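Local atomic coordinates of MSM0271 protein (Mycobacterium smegmatis, PDB entry 5SUH), a protein that forms a double-ringed trimeric building block of the RMM bacterial microcompartment shell and may take part in transport across it. Residues Q32-L37 / E175-L180; E40-Q45 / Y59-G64; A67-V72 / V105-S110; E132-P137 / S231-Q236. All coordinates share one frame; numbering follows the deposited sequence.

Overall arrangement
The chain carries two tandem, circularly permuted BMC domains, each with a four-stranded antiparallel sheet. Contact 3 lies in the first sheet, and contact 1 runs from strand 32-39, outermost in that sheet within the chain, to the end of strand 170-177 in the other; their centres are about 11 Å apart, and Glu71 serves both. Contact 4, centred about 9 Å from contact 1, ties the C-terminal tail to the segment joining the domains, and its Gln134 OE1 accepts a probable hydrogen bond from Tyr36 N. Contact 2 lies across the chain's centre from contacts 1 and 4, its centre about 13 Å from that of contact 3, where Pro61 reaches His109.

Contact 1 (Q32-L37 / E175-L180); sequences QIRVYL and EMTPAL
Val35 is turned with CG1 anti to the backbone N (chi1 179°), which puts CG2 on the side of Pro178, while bends at chi2 and chi3 (-125° and -44°) curl the Arg34 chain round to the same proline. The CG2 methyl meets the ring obliquely, 3.6 Å from Pro178 CB, and also reaches Leu180 CB at 4.1 Å. The guanidinium of Arg34 lies with one face over Pro178 CG, its NH2 being 3.7 Å from Pro178 CB. Arg34 and Val35 form a classic beta bulge opposite Glu71. The proline follows a cis peptide bond, just where strand 170-177 of the second BMC domain ends. No direct hydrogen bond links the segments. Instead a water in the guanidinium plane, at its edge, accepts from Arg34 NH2 at 2.8 Å and from Ala179 N at 3.1 Å. Phe103 adds a cation-pi contact to the arginine. Glu71 pairs with both sides, its OE2 in a salt bridge with Arg34 NE and its OE1 accepting from Leu180 N. The salt bridge to Arg34 probably keeps this buried carboxylate ionised, which would strengthen the bond its other oxygen takes from Leu180 N across the domain boundary.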
loop_
_atom_site.group_PDB
_atom_site.type_symbol
_atom_site.label_atom_id
_atom_site.label_comp_id
_atom_site.label_asym_id
_atom_site.label_seq_id
_atom_site.Cartn_x
_atom_site.Cartn_y
_atom_site.Cartn_z
ATOM N N GLN A 32 14.195 -16.792 24.321
ATOM C CA GLN A 32 15.372 -15.947 24.520
ATOM C C GLN A 32 15.107 -14.449 24.411
ATOM O O GLN A 32 14.563 -13.960 23.425
ATOM C CB GLN A 32 16.497 -16.296 23.552
ATOM C CG GLN A 32 17.729 -15.440 23.870
ATOM C CD GLN A 32 18.745 -15.352 22.757
ATOM O OE1 GLN A 32 18.936 -16.299 21.993
ATOM N NE2 GLN A 32 19.421 -14.206 22.666
ATOM N N ILE A 33 15.534 -13.722 25.433
ATOM C CA ILE A 33 15.420 -12.284 25.426
ATOM C C ILE A 33 16.629 -11.591 24.786
ATOM O O ILE A 33 17.759 -11.740 25.228
ATOM C CB ILE A 33 15.192 -11.778 26.843
ATOM C CG1 ILE A 33 13.731 -12.091 27.207
ATOM C CG2 ILE A 33 15.446 -10.285 26.912
ATOM C CD1 ILE A 33 13.235 -11.444 28.466
ATOM N N ARG A 34 16.361 -10.860 23.711
ATOM C CA ARG A 34 17.378 -10.140 22.958
ATOM C C ARG A 34 17.525 -8.737 23.531
ATOM O O ARG A 34 18.638 -8.259 23.759
ATOM C CB ARG A 34 16.968 -10.006 21.488
ATOM C CG ARG A 34 16.631 -11.298 20.815
ATOM C CD ARG A 34 17.426 -11.532 19.592
ATOM N NE ARG A 34 17.548 -10.365 18.733
ATOM C CZ ARG A 34 18.502 -10.271 17.808
ATOM N NH1 ARG A 34 19.371 -11.267 17.656
ATOM N NH2 ARG A 34 18.621 -9.182 17.070
ATOM N N VAL A 35 16.375 -8.099 23.778
ATOM C CA VAL A 35 16.315 -6.765 24.367
ATOM C C VAL A 35 15.264 -6.729 25.487
ATOM O O VAL A 35 14.159 -7.234 25.300
ATOM C CB VAL A 35 15.946 -5.690 23.321
ATOM C CG1 VAL A 35 15.863 -4.321 23.982
ATOM C CG2 VAL A 35 16.932 -5.664 22.210
ATOM N N TYR A 36 15.615 -6.163 26.648
ATOM C CA TYR A 36 14.665 -5.953 27.759
ATOM C C TYR A 36 14.981 -4.629 28.456
ATOM O O TYR A 36 15.971 -4.540 29.188
ATOM C CB TYR A 36 14.723 -7.111 28.784
ATOM C CG TYR A 36 13.842 -6.923 30.021
ATOM C CD1 TYR A 36 14.327 -6.285 31.173
ATOM C CD2 TYR A 36 12.532 -7.387 30.040
ATOM C CE1 TYR A 36 13.515 -6.098 32.292
ATOM C CE2 TYR A 36 11.716 -7.213 31.160
ATOM C CZ TYR A 36 12.205 -6.574 32.272
ATOM O OH TYR A 36 11.376 -6.427 33.353
ATOM N N LEU A 37 14.134 -3.624 28.280
ATOM C CA LEU A 37 14.462 -2.291 28.778
ATOM C C LEU A 37 13.304 -1.420 29.228
ATOM O O LEU A 37 12.303 -1.272 28.517
ATOM C CB LEU A 37 15.220 -1.504 27.708
ATOM C CG LEU A 37 16.705 -1.237 27.974
ATOM C CD1 LEU A 37 17.162 -0.070 27.120
ATOM C CD2 LEU A 37 17.012 -0.993 29.464
ATOM N N GLU A 175 23.612 3.584 13.751
ATOM C CA GLU A 175 23.133 2.241 13.518
ATOM C C GLU A 175 23.654 1.275 14.587
ATOM O O GLU A 175 24.848 1.275 14.902
ATOM C CB GLU A 175 23.541 1.772 12.105
ATOM C CG GLU A 175 22.878 0.446 11.693
ATOM C CD GLU A 175 23.130 0.046 10.241
ATOM O OE1 GLU A 175 24.038 0.607 9.582
ATOM O OE2 GLU A 175 22.398 -0.834 9.750
ATOM N N MET A 176 22.769 0.406 15.073
ATOM C CA MET A 176 23.073 -0.541 16.159
ATOM C C MET A 176 22.328 -1.865 16.003
ATOM O O MET A 176 21.371 -1.965 15.211
ATOM C CB MET A 176 22.691 0.068 17.500
ATOM C CG MET A 176 21.171 0.338 17.534
ATOM S SD MET A 176 20.762 1.830 18.398
ATOM C CE MET A 176 21.261 3.061 17.199
ATOM N N THR A 177 22.735 -2.864 16.784
ATOM C CA THR A 177 21.984 -4.108 16.837
ATOM C C THR A 177 22.126 -4.769 18.232
ATOM O O THR A 177 23.188 -4.690 18.853
ATOM C CB THR A 177 22.391 -5.088 15.694
ATOM O OG1 THR A 177 21.455 -6.159 15.667
ATOM C CG2 THR A 177 23.832 -5.656 15.842
ATOM N N PRO A 178 21.036 -5.382 18.758
ATOM C CA PRO A 178 19.665 -5.516 18.217
ATOM C C PRO A 178 18.932 -4.192 17.958
ATOM O O PRO A 178 19.143 -3.192 18.635
ATOM C CB PRO A 178 18.915 -6.310 19.307
ATOM C CG PRO A 178 19.975 -6.932 20.151
ATOM C CD PRO A 178 21.165 -5.999 20.093
ATOM N N ALA A 179 18.037 -4.232 16.982
ATOM C CA ALA A 179 17.356 -3.065 16.464
ATOM C C ALA A 179 16.561 -2.276 17.505
ATOM O O ALA A 179 16.434 -1.056 17.380
ATOM C CB ALA A 179 16.415 -3.491 15.308
ATOM N N LEU A 180 16.014 -2.952 18.513
ATOM C CA LEU A 180 15.058 -2.276 19.377
ATOM C C LEU A 180 15.761 -1.246 20.282
ATOM O O LEU A 180 15.109 -0.316 20.795
ATOM C CB LEU A 180 14.264 -3.273 20.217
ATOM C CG LEU A 180 12.970 -2.733 20.857
ATOM C CD1 LEU A 180 12.132 -1.996 19.821
ATOM C CD2 LEU A 180 12.137 -3.815 21.516
HETATM O O HOH W 1 17.334 -7.014 15.919
#

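Contact 2 (E40-Q45 / Y59-G64); sequences EDLQRQ and YPPYEG
Leu42 and Pro61 cross at a slant, the CD1 methyl of the leucine resting 3.8 Å from Pro61 CB. Further along, Glu63 stretches out past the base of Arg44: with CG anti to the backbone N (chi1 172°) and the rest of its chain extended, it brings OE1 to 3.7 Å from Arg44 CB. The arginine's own chain runs away from there, so the two charged ends do not meet; Arg44 NH1 and Glu63 OE1 stay 5.5 Å apart. The end of Asp41 comes close to the other backbone, OD1 3.6 Å from Gly64 CA. These side chains flank the start of helix 44-49, with Gln43 in the N-cap position, and the loop that leads from that helix back into strand 66-73 of the first BMC domain. One backbone bond ties the two: Gly64 N donates to Leu42 O at 3.0 Å, nearly straight (162°). Gln43 folds back to give its NE2 to Asp41 O, 3.0 Å away and above the carbonyl plane, while its backbone N donates to Asn187 OD1 on helix 182-192 of the second domain. Tyr62 of a neighbouring subunit packs on Arg44 and Gln45.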
loop_
_atom_site.group_PDB
_atom_site.type_symbol
_atom_site.label_atom_id
_atom_site.label_comp_id
_atom_site.label_asym_id
_atom_site.label_seq_id
_atom_site.Cartn_x
_atom_site.Cartn_y
_atom_site.Cartn_z
ATOM N N GLU A 40 12.283 5.294 30.659
ATOM C CA GLU A 40 11.582 6.107 31.640
ATOM C C GLU A 40 11.407 7.549 31.122
ATOM O O GLU A 40 12.266 8.070 30.400
ATOM C CB GLU A 40 12.359 6.034 32.966
ATOM C CG GLU A 40 11.892 6.928 34.116
ATOM C CD GLU A 40 12.798 6.816 35.362
ATOM O OE1 GLU A 40 13.693 5.944 35.382
ATOM O OE2 GLU A 40 12.621 7.610 36.312
ATOM N N ASP A 41 10.248 8.145 31.423
ATOM C CA ASP A 41 9.909 9.525 31.032
ATOM C C ASP A 41 10.023 9.825 29.507
ATOM O O ASP A 41 11.015 10.411 29.073
ATOM C CB ASP A 41 10.782 10.512 31.834
ATOM C CG ASP A 41 10.362 11.976 31.630
ATOM O OD1 ASP A 41 9.152 12.236 31.462
ATOM O OD2 ASP A 41 11.244 12.867 31.599
ATOM N N LEU A 42 9.017 9.460 28.704
ATOM C CA LEU A 42 9.076 9.676 27.235
ATOM C C LEU A 42 9.100 11.154 26.801
ATOM O O LEU A 42 8.272 11.953 27.239
ATOM C CB LEU A 42 7.902 8.969 26.532
ATOM C CG LEU A 42 7.958 7.434 26.574
ATOM C CD1 LEU A 42 6.684 6.848 26.029
ATOM C CD2 LEU A 42 9.162 6.899 25.806
ATOM N N GLN A 43 10.046 11.513 25.930
ATOM C CA GLN A 43 10.098 12.879 25.402
ATOM C C GLN A 43 9.052 13.069 24.273
ATOM O O GLN A 43 8.656 12.103 23.634
ATOM C CB GLN A 43 11.525 13.217 24.927
ATOM C CG GLN A 43 12.591 12.996 25.964
ATOM C CD GLN A 43 12.378 13.823 27.235
ATOM O OE1 GLN A 43 12.517 15.043 27.233
ATOM N NE2 GLN A 43 12.041 13.148 28.327
ATOM N N ARG A 44 8.607 14.299 24.017
ATOM C CA ARG A 44 7.397 14.452 23.190
ATOM C C ARG A 44 7.550 14.106 21.697
ATOM O O ARG A 44 6.614 13.569 21.105
ATOM C CB ARG A 44 6.834 15.864 23.348
ATOM C CG ARG A 44 7.581 16.936 22.626
ATOM C CD ARG A 44 6.863 18.257 22.799
ATOM N NE ARG A 44 7.495 19.316 22.019
ATOM C CZ ARG A 44 7.112 20.588 22.035
ATOM N NH1 ARG A 44 6.090 20.977 22.797
ATOM N NH2 ARG A 44 7.753 21.468 21.279
ATOM N N GLN A 45 8.713 14.356 21.093
ATOM C CA GLN A 45 8.904 13.972 19.691
ATOM C C GLN A 45 8.940 12.480 19.528
ATOM O O GLN A 45 8.436 11.920 18.547
ATOM C CB GLN A 45 10.194 14.517 19.125
ATOM C CG GLN A 45 10.119 15.867 18.592
ATOM C CD GLN A 45 11.328 16.180 17.755
ATOM O OE1 GLN A 45 11.396 15.809 16.575
ATOM N NE2 GLN A 45 12.293 16.871 18.355
ATOM N N TYR A 59 -2.188 1.413 20.865
ATOM C CA TYR A 59 -2.380 2.715 21.516
ATOM C C TYR A 59 -1.129 3.590 21.397
ATOM O O TYR A 59 0.002 3.104 21.430
ATOM C CB TYR A 59 -2.737 2.557 22.994
ATOM C CG TYR A 59 -4.027 1.833 23.222
ATOM C CD1 TYR A 59 -5.244 2.499 23.188
ATOM C CD2 TYR A 59 -4.033 0.460 23.439
ATOM C CE1 TYR A 59 -6.435 1.806 23.394
ATOM C CE2 TYR A 59 -5.209 -0.236 23.639
ATOM C CZ TYR A 59 -6.398 0.435 23.615
ATOM O OH TYR A 59 -7.544 -0.284 23.806
ATOM N N PRO A 60 -1.332 4.886 21.169
ATOM C CA PRO A 60 -0.208 5.820 21.173
ATOM C C PRO A 60 0.192 6.259 22.595
ATOM O O PRO A 60 -0.663 6.588 23.423
ATOM C CB PRO A 60 -0.740 6.981 20.330
ATOM C CG PRO A 60 -2.219 6.916 20.496
ATOM C CD PRO A 60 -2.556 5.481 20.607
ATOM N N PRO A 61 1.499 6.204 22.903
ATOM C CA PRO A 61 1.978 6.719 24.191
ATOM C C PRO A 61 1.956 8.247 24.184
ATOM O O PRO A 61 1.831 8.833 23.117
ATOM C CB PRO A 61 3.408 6.148 24.292
ATOM C CG PRO A 61 3.830 5.981 22.869
ATOM C CD PRO A 61 2.583 5.578 22.118
ATOM N N TYR A 62 2.041 8.873 25.354
ATOM C CA TYR A 62 2.066 10.341 25.460
ATOM C C TYR A 62 3.297 10.816 26.246
ATOM O O TYR A 62 3.932 10.044 26.961
ATOM C CB TYR A 62 0.777 10.871 26.111
ATOM C CG TYR A 62 -0.462 10.467 25.347
ATOM C CD1 TYR A 62 -0.637 10.856 24.032
ATOM C CD2 TYR A 62 -1.433 9.661 25.927
ATOM C CE1 TYR A 62 -1.735 10.473 23.320
ATOM C CE2 TYR A 62 -2.545 9.273 25.226
ATOM C CZ TYR A 62 -2.690 9.674 23.918
ATOM O OH TYR A 62 -3.801 9.286 23.204
ATOM N N GLU A 63 3.633 12.091 26.086
ATOM C CA GLU A 63 4.772 12.686 26.769
ATOM C C GLU A 63 4.655 12.507 28.285
ATOM O O GLU A 63 3.587 12.708 28.862
ATOM C CB GLU A 63 4.867 14.165 26.410
ATOM C CG GLU A 63 5.880 14.970 27.183
ATOM C CD GLU A 63 5.801 16.465 26.871
ATOM O OE1 GLU A 63 4.818 16.907 26.230
ATOM O OE2 GLU A 63 6.721 17.203 27.287
ATOM N N GLY A 64 5.744 12.069 28.916
ATOM C CA GLY A 64 5.776 11.946 30.357
ATOM C C GLY A 64 5.432 10.580 30.895
ATOM O O GLY A 64 5.619 10.340 32.077
#

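Contact 3 (A67-V72 / V105-S110)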
loop_
_atom_site.group_PDB
_atom_site.type_symbol
_atom_site.label_atom_id
_atom_site.label_comp_id
_atom_site.label_asym_id
_atom_site.label_seq_id
_atom_site.Cartn_x
_atom_site.Cartn_y
_atom_site.Cartn_z
ATOM N N ALA A 67 7.660 3.411 29.404
ATOM C CA ALA A 67 7.527 2.244 28.523
ATOM C C ALA A 67 8.442 1.062 28.847
ATOM O O ALA A 67 9.547 1.226 29.391
ATOM C CB ALA A 67 7.764 2.665 27.082
ATOM N N LEU A 68 7.957 -0.137 28.519
ATOM C CA LEU A 68 8.789 -1.334 28.538
ATOM C C LEU A 68 8.944 -1.847 27.114
ATOM O O LEU A 68 7.934 -2.044 26.425
ATOM C CB LEU A 68 8.177 -2.426 29.415
ATOM C CG LEU A 68 9.001 -3.717 29.382
ATOM C CD1 LEU A 68 10.316 -3.546 30.169
ATOM C CD2 LEU A 68 8.203 -4.888 29.896
ATOM N N ILE A 69 10.184 -2.051 26.662
ATOM C CA ILE A 69 10.422 -2.560 25.304
ATOM C C ILE A 69 11.099 -3.925 25.362
ATOM O O ILE A 69 12.070 -4.116 26.106
ATOM C CB ILE A 69 11.296 -1.625 24.453
ATOM C CG1 ILE A 69 12.671 -1.375 25.118
ATOM C CG2 ILE A 69 10.562 -0.326 24.187
ATOM C CD1 ILE A 69 13.700 -0.635 24.234
ATOM N N VAL A 70 10.563 -4.891 24.612
ATOM C CA VAL A 70 11.115 -6.245 24.616
ATOM C C VAL A 70 11.249 -6.807 23.192
ATOM O O VAL A 70 10.287 -6.770 22.394
ATOM C CB VAL A 70 10.239 -7.208 25.467
ATOM C CG1 VAL A 70 10.814 -8.617 25.458
ATOM C CG2 VAL A 70 10.048 -6.683 26.904
ATOM N N GLU A 71 12.434 -7.328 22.883
ATOM C CA GLU A 71 12.686 -8.072 21.636
ATOM C C GLU A 71 13.070 -9.532 21.976
ATOM O O GLU A 71 13.872 -9.760 22.874
ATOM C CB GLU A 71 13.798 -7.380 20.795
ATOM C CG GLU A 71 14.047 -8.018 19.433
ATOM C CD GLU A 71 15.113 -7.323 18.579
ATOM O OE1 GLU A 71 15.168 -6.067 18.532
ATOM O OE2 GLU A 71 15.874 -8.054 17.903
ATOM N N VAL A 72 12.471 -10.520 21.305
ATOM C CA VAL A 72 12.736 -11.934 21.636
ATOM C C VAL A 72 12.955 -12.857 20.442
ATOM O O VAL A 72 12.654 -12.524 19.297
ATOM C CB VAL A 72 11.590 -12.607 22.419
ATOM C CG1 VAL A 72 11.227 -11.769 23.629
ATOM C CG2 VAL A 72 10.388 -12.870 21.495
ATOM N N VAL A 105 8.584 -8.397 18.650
ATOM C CA VAL A 105 8.711 -7.087 19.296
ATOM C C VAL A 105 7.452 -6.682 20.062
ATOM O O VAL A 105 6.324 -6.897 19.586
ATOM C CB VAL A 105 9.060 -5.997 18.224
ATOM C CG1 VAL A 105 9.105 -4.602 18.826
ATOM C CG2 VAL A 105 10.381 -6.332 17.548
ATOM N N LEU A 106 7.638 -6.089 21.239
ATOM C CA LEU A 106 6.505 -5.571 22.029
ATOM C C LEU A 106 6.866 -4.238 22.679
ATOM O O LEU A 106 7.988 -4.053 23.162
ATOM C CB LEU A 106 6.072 -6.570 23.110
ATOM C CG LEU A 106 5.162 -6.044 24.226
ATOM C CD1 LEU A 106 3.715 -5.860 23.739
ATOM C CD2 LEU A 106 5.221 -6.923 25.473
ATOM N N GLU A 107 5.923 -3.304 22.678
ATOM C CA GLU A 107 6.041 -2.110 23.517
ATOM C C GLU A 107 4.786 -2.017 24.385
ATOM O O GLU A 107 3.672 -2.135 23.883
ATOM C CB GLU A 107 6.216 -0.842 22.666
ATOM C CG GLU A 107 6.430 0.451 23.457
ATOM C CD GLU A 107 5.126 1.182 23.785
ATOM O OE1 GLU A 107 4.039 0.655 23.501
ATOM O OE2 GLU A 107 5.182 2.286 24.347
ATOM N N ILE A 108 4.956 -1.846 25.691
ATOM C CA ILE A 108 3.810 -1.553 26.555
ATOM C C ILE A 108 4.162 -0.284 27.324
ATOM O O ILE A 108 5.348 0.016 27.526
ATOM C CB ILE A 108 3.447 -2.735 27.523
ATOM C CG1 ILE A 108 4.591 -3.070 28.474
ATOM C CG2 ILE A 108 3.040 -3.985 26.739
ATOM C CD1 ILE A 108 4.229 -4.115 29.506
ATOM N N HIS A 109 3.148 0.489 27.709
ATOM C CA HIS A 109 3.385 1.764 28.387
ATOM C C HIS A 109 2.263 2.077 29.372
ATOM O O HIS A 109 1.185 1.474 29.319
ATOM C CB HIS A 109 3.542 2.904 27.381
ATOM C CG HIS A 109 2.363 3.078 26.482
ATOM N ND1 HIS A 109 2.346 2.622 25.182
ATOM C CD2 HIS A 109 1.142 3.621 26.708
ATOM C CE1 HIS A 109 1.171 2.889 24.642
ATOM N NE2 HIS A 109 0.424 3.499 25.546
ATOM N N SER A 110 2.547 3.000 30.287
ATOM C CA SER A 110 1.591 3.474 31.285
ATOM C C SER A 110 2.023 4.802 31.878
ATOM O O SER A 110 3.196 5.171 31.822
ATOM C CB SER A 110 1.439 2.456 32.416
ATOM O OG SER A 110 0.603 2.954 33.457
#
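The carboxylate of Glu107, whose OE2 lies 3.8 Å from Ala67 CB on the partner strand, sits at the edge of the His109 ring with its CD in the ring plane. His109 ND1 donates to both oxygens, reaching Glu107 OE1 at 3.1 Å and Glu107 OE2 at 3.0 Å, and each accepts through its syn lone pair. A bend at chi2 (-91°) carries the carboxylate along its own strand to the imidazole, and this forked bond limits rotation of both groups. Pro61, from the loop before strand 66-73, packs against the histidine. On the opposite face of the sheet, Leu68 and Ile108 lie side by side and point the same way, with Leu68 CB 3.8 Å from Ile108 CG1. Together with Val70 and Leu106 they make an apolar face, on which helix 113-127 packs against Leu68 and Ile108, and helix 78-88 against Leu106. Two hydrogen-bonded pairs hold the backbones: Leu68 N donates to Ile108 O at 2.8 Å and Ile108 N returns a bond to Leu68 O, and Val70 and Leu106 repeat the exchange. The strands run antiparallel (169°) as the central pair of the four-stranded sheet of a BMC domain, whose alpha/beta fold places helices against this apolar side.

Contact 4 (E132-P137 / S231-Q236); sequences EDQLRP and SAIEGQ
A single beta bridge, Leu135 with Gln236, fastens the C-terminal tail of the chain to the segment that joins its two BMC domains. The tail leaves helix 216-232 and passes alongside residues 132-137, which lead from helix 113-127 of the first domain into strand 138-145 of the second. Both backbone polar groups of Gln236 are used: its N donates to Gln134 O at 2.7 Å, and its O accepts from Arg136 N at 3.1 Å. Just before it, Gly235 lies close against the other segment, its CA 4.2 Å from Arg136 CA. Beyond the bridge, the side chain of Gln236 bends at chi2 (-55°), and NE2 reaches back to Glu132 O at 3.2 Å, tilted from that carbonyl's plane.

At the other end the packing is apolar. Ile233 and Pro137 cross at about a right angle, Ile233 CG2 lying 3.9 Å from Pro137 CD, and Phe181 also touches the proline. The CB of Arg136 points toward residues 231-236, and its extended chain carries NH2 past them to a salt bridge with OE1 of Glu237, the next residue of the tail. Gln134 is buried, and its amide works in two directions: OE1 accepts from Tyr36 N on strand 32-39, while on the other side the Gln134 side chain crosses that of Ile233 at about a right angle, with NE2 3.6 Å from Ile233 CG2 and in a weak hydrogen bond of 3.4 Å to Glu234 O.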
loop_
_atom_site.group_PDB
_atom_site.type_symbol
_atom_site.label_atom_id
_atom_site.label_comp_id
_atom_site.label_asym_id
_atom_site.label_seq_id
_atom_site.Cartn_x
_atom_site.Cartn_y
_atom_site.Cartn_z
ATOM N N GLU A 132 19.642 -9.347 32.615
ATOM C CA GLU A 132 20.972 -9.319 32.049
ATOM C C GLU A 132 21.177 -10.496 31.094
ATOM O O GLU A 132 22.273 -10.688 30.582
ATOM C CB GLU A 132 22.041 -9.265 33.164
ATOM C CG GLU A 132 22.128 -10.443 34.134
ATOM C CD GLU A 132 21.170 -10.362 35.332
ATOM O OE1 GLU A 132 20.242 -9.503 35.353
ATOM O OE2 GLU A 132 21.400 -11.149 36.289
ATOM N N ASP A 133 20.104 -11.238 30.808
ATOM C CA ASP A 133 20.155 -12.278 29.765
ATOM C C ASP A 133 20.063 -11.636 28.361
ATOM O O ASP A 133 20.342 -12.298 27.371
ATOM C CB ASP A 133 18.978 -13.277 29.885
ATOM C CG ASP A 133 19.115 -14.264 31.022
ATOM O OD1 ASP A 133 20.247 -14.565 31.470
ATOM O OD2 ASP A 133 18.049 -14.746 31.467
ATOM N N GLN A 134 19.722 -10.349 28.280
ATOM C CA GLN A 134 19.653 -9.665 26.984
ATOM C C GLN A 134 21.031 -9.494 26.318
ATOM O O GLN A 134 22.087 -9.683 26.958
ATOM C CB GLN A 134 18.973 -8.288 27.111
ATOM C CG GLN A 134 19.880 -7.122 27.574
ATOM C CD GLN A 134 19.119 -5.784 27.686
ATOM O OE1 GLN A 134 18.124 -5.560 26.988
ATOM N NE2 GLN A 134 19.613 -4.885 28.523
ATOM N N LEU A 135 21.016 -9.157 25.025
ATOM C CA LEU A 135 22.250 -8.826 24.297
ATOM C C LEU A 135 22.709 -7.400 24.591
ATOM O O LEU A 135 21.892 -6.474 24.622
ATOM C CB LEU A 135 22.042 -9.019 22.796
ATOM C CG LEU A 135 21.867 -10.467 22.314
ATOM C CD1 LEU A 135 21.466 -10.517 20.840
ATOM C CD2 LEU A 135 23.181 -11.189 22.486
ATOM N N ARG A 136 24.012 -7.211 24.799
ATOM C CA ARG A 136 24.498 -5.856 24.991
ATOM C C ARG A 136 24.549 -5.179 23.608
ATOM O O ARG A 136 24.830 -5.834 22.603
ATOM C CB ARG A 136 25.855 -5.831 25.696
ATOM C CG ARG A 136 27.035 -5.993 24.800
ATOM C CD ARG A 136 28.314 -5.701 25.556
ATOM N NE ARG A 136 29.462 -6.193 24.798
ATOM C CZ ARG A 136 30.699 -6.303 25.275
ATOM N NH1 ARG A 136 30.968 -5.980 26.535
ATOM N NH2 ARG A 136 31.660 -6.780 24.496
ATOM N N PRO A 137 24.267 -3.875 23.558
ATOM C CA PRO A 137 24.235 -3.137 22.284
ATOM C C PRO A 137 25.554 -3.183 21.527
ATOM O O PRO A 137 26.625 -3.059 22.127
ATOM C CB PRO A 137 23.922 -1.698 22.714
ATOM C CG PRO A 137 23.167 -1.870 24.041
ATOM C CD PRO A 137 23.821 -3.053 24.701
ATOM N N SER A 231 26.857 2.093 26.039
ATOM C CA SER A 231 27.957 1.391 26.719
ATOM C C SER A 231 27.614 0.992 28.128
ATOM O O SER A 231 28.060 -0.040 28.594
ATOM C CB SER A 231 29.228 2.230 26.765
ATOM O OG SER A 231 29.787 2.321 25.478
ATOM N N ALA A 232 26.767 1.776 28.783
ATOM C CA ALA A 232 26.467 1.540 30.188
ATOM C C ALA A 232 25.496 0.373 30.382
ATOM O O ALA A 232 25.308 -0.115 31.490
ATOM C CB ALA A 232 25.904 2.809 30.815
ATOM N N ILE A 233 24.909 -0.099 29.292
ATOM C CA ILE A 233 23.910 -1.152 29.365
ATOM C C ILE A 233 24.498 -2.569 29.513
ATOM O O ILE A 233 25.398 -2.966 28.768
ATOM C CB ILE A 233 23.006 -1.086 28.134
ATOM C CG1 ILE A 233 22.196 0.208 28.159
ATOM C CG2 ILE A 233 22.068 -2.290 28.063
ATOM C CD1 ILE A 233 21.286 0.396 26.926
ATOM N N GLU A 234 23.963 -3.325 30.474
ATOM C CA GLU A 234 24.459 -4.668 30.814
ATOM C C GLU A 234 23.788 -5.762 29.980
ATOM O O GLU A 234 22.561 -5.797 29.872
ATOM C CB GLU A 234 24.194 -4.979 32.300
ATOM C CG GLU A 234 24.886 -4.072 33.311
ATOM C CD GLU A 234 26.362 -4.379 33.478
ATOM O OE1 GLU A 234 26.802 -5.455 33.016
ATOM O OE2 GLU A 234 27.080 -3.545 34.076
ATOM N N GLY A 235 24.592 -6.662 29.412
ATOM C CA GLY A 235 24.062 -7.809 28.688
ATOM C C GLY A 235 25.110 -8.839 28.291
ATOM O O GLY A 235 26.279 -8.686 28.621
ATOM N N GLN A 236 24.694 -9.875 27.560
ATOM C CA GLN A 236 25.595 -10.944 27.130
ATOM C C GLN A 236 26.330 -10.547 25.862
ATOM O O GLN A 236 26.150 -9.438 25.366
ATOM C CB GLN A 236 24.825 -12.244 26.903
ATOM C CG GLN A 236 24.198 -12.816 28.167
ATOM C CD GLN A 236 25.206 -13.031 29.290
ATOM O OE1 GLN A 236 26.321 -13.533 29.071
ATOM N NE2 GLN A 236 24.833 -12.606 30.499
#